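Local coordinates for rhodanese domain-containing protein (PDB 3GK5), which is of unknown function but carries a rhodanese-like domain, the fold of sulfurtransferases, and may act in sulfur transfer, at residues K16-L21 with D55-V60. Numbering follows the deposited sequence.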
# COMPACT_ATOMS: atom_id res chain seq x y z
N LYS A 16 8.73 -5.30 8.33
CA LYS A 16 8.28 -5.06 9.70
C LYS A 16 8.27 -3.57 10.04
O LYS A 16 7.58 -3.14 10.96
CB LYS A 16 9.17 -5.82 10.69
CG LYS A 16 9.10 -7.34 10.58
CD LYS A 16 10.14 -8.01 11.49
CE LYS A 16 10.18 -9.53 11.33
NZ LYS A 16 11.31 -10.15 12.12
N ALA A 17 9.03 -2.79 9.29
CA ALA A 17 9.07 -1.35 9.54
C ALA A 17 7.89 -0.62 8.90
O ALA A 17 7.59 0.52 9.25
CB ALA A 17 10.38 -0.77 9.03
N TYR A 18 7.21 -1.28 7.96
CA TYR A 18 6.06 -0.66 7.30
C TYR A 18 4.76 -1.36 7.62
O TYR A 18 4.74 -2.46 8.15
CB TYR A 18 6.22 -0.68 5.77
CG TYR A 18 7.36 0.15 5.24
CD1 TYR A 18 8.67 -0.35 5.25
CD2 TYR A 18 7.14 1.43 4.73
CE1 TYR A 18 9.72 0.40 4.75
CE2 TYR A 18 8.19 2.20 4.23
CZ TYR A 18 9.48 1.68 4.25
OH TYR A 18 10.52 2.45 3.78
N THR A 19 3.68 -0.67 7.27
CA THR A 19 2.33 -1.16 7.44
C THR A 19 1.71 -0.97 6.07
O THR A 19 1.30 0.12 5.73
CB THR A 19 1.54 -0.32 8.44
OG1 THR A 19 2.10 -0.47 9.75
CG2 THR A 19 0.07 -0.75 8.45
N VAL A 20 1.67 -2.03 5.28
CA VAL A 20 1.13 -1.98 3.93
C VAL A 20 -0.32 -1.52 3.87
O VAL A 20 -1.18 -2.10 4.53
CB VAL A 20 1.23 -3.36 3.27
CG1 VAL A 20 0.74 -3.28 1.85
CG2 VAL A 20 2.65 -3.87 3.32
N LEU A 21 -0.58 -0.48 3.07
CA LEU A 21 -1.95 0.02 2.89
C LEU A 21 -2.37 -0.36 1.47
O LEU A 21 -1.82 0.16 0.50
CB LEU A 21 -2.00 1.54 3.02
CG LEU A 21 -3.28 2.19 3.56
CD1 LEU A 21 -3.33 3.63 3.04
CD2 LEU A 21 -4.52 1.44 3.13
N ASP A 55 1.69 7.76 13.82
CA ASP A 55 2.94 7.19 14.30
C ASP A 55 3.36 5.94 13.52
O ASP A 55 4.12 5.12 14.03
CB ASP A 55 2.82 6.83 15.78
CG ASP A 55 1.78 5.76 16.02
OD1 ASP A 55 0.60 5.99 15.70
OD2 ASP A 55 2.14 4.68 16.54
N LYS A 56 2.86 5.80 12.30
CA LYS A 56 3.22 4.65 11.49
C LYS A 56 3.79 5.06 10.16
O LYS A 56 3.56 6.17 9.69
CB LYS A 56 2.01 3.75 11.26
CG LYS A 56 1.63 2.94 12.47
CD LYS A 56 0.37 2.17 12.21
CE LYS A 56 -0.15 1.52 13.47
NZ LYS A 56 -1.57 1.11 13.28
N LYS A 57 4.56 4.14 9.58
CA LYS A 57 5.19 4.34 8.28
C LYS A 57 4.41 3.45 7.31
O LYS A 57 4.55 2.23 7.33
CB LYS A 57 6.65 3.89 8.35
CG LYS A 57 7.43 3.98 7.04
CD LYS A 57 7.89 5.40 6.77
CE LYS A 57 9.34 5.44 6.27
NZ LYS A 57 9.52 4.93 4.88
N TYR A 58 3.59 4.06 6.47
CA TYR A 58 2.79 3.30 5.53
C TYR A 58 3.40 3.12 4.14
O TYR A 58 4.08 4.00 3.62
CB TYR A 58 1.41 3.94 5.37
CG TYR A 58 0.55 3.89 6.62
CD1 TYR A 58 0.45 4.99 7.48
CD2 TYR A 58 -0.18 2.74 6.93
CE1 TYR A 58 -0.36 4.95 8.61
CE2 TYR A 58 -0.99 2.69 8.06
CZ TYR A 58 -1.08 3.78 8.89
OH TYR A 58 -1.88 3.71 10.00
N ALA A 59 3.13 1.96 3.56
CA ALA A 59 3.58 1.62 2.22
C ALA A 59 2.29 1.41 1.41
O ALA A 59 1.60 0.40 1.57
CB ALA A 59 4.43 0.33 2.24
N VAL A 60 1.97 2.38 0.56
CA VAL A 60 0.74 2.31 -0.23
C VAL A 60 0.93 1.50 -1.48
O VAL A 60 1.75 1.82 -2.34
CB VAL A 60 0.25 3.71 -0.65
CG1 VAL A 60 -1.18 3.62 -1.13
CG2 VAL A 60 0.39 4.66 0.50
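T19, V20 and L21 pair in register with Y58, A59 and V60 as neighbouring parallel strands, their short axes 31° apart and 4.5 Å at closest approach. Three backbone hydrogen bonds define the ladder: T19 N to K57 O, a weak, long one from A59 N to T19 O, and L21 N to A59 O at 2.8 Å.

Before the paired residues, Y18 and K57 lie side by side and point the same way. K57 CG, anti to the backbone N (chi1 178°), packs 3.4 Å from Y18 CE2; the chain then bends at each later torsion, and NZ donates a hydrogen bond to Y18 OH at 2.9 Å. Next along the ring, Y18 CD2 lies 3.8 Å from A59 CB, and L11 of helix 8-13 meets both Y18 and A59. An alanine in place of Y18 would probably leave K57 NZ without its hydroxyl acceptor and open a gap beside A59 CB.

The two strands are adjacent in the parallel five-stranded sheet of the rhodanese-like domain: 58-61 has 82-85 on its other side, where backbone hydrogen bonds join V83 to Y58 and V60, and 19-22 has 38-39, where one joins I38 to V20.

T19 and Y58 share the face that also bears L21 and V60. Their side chains run alongside each other, with T19 CG2 3.6 Å from Y58 CE2, while T19 O lies near the ring plane at its edge, 3.2 Å from Y58 CD2. The Y58 hydroxyl is hydrogen-bonded to the backbone N of E53, whose carboxylate forms a salt bridge with K56 NZ.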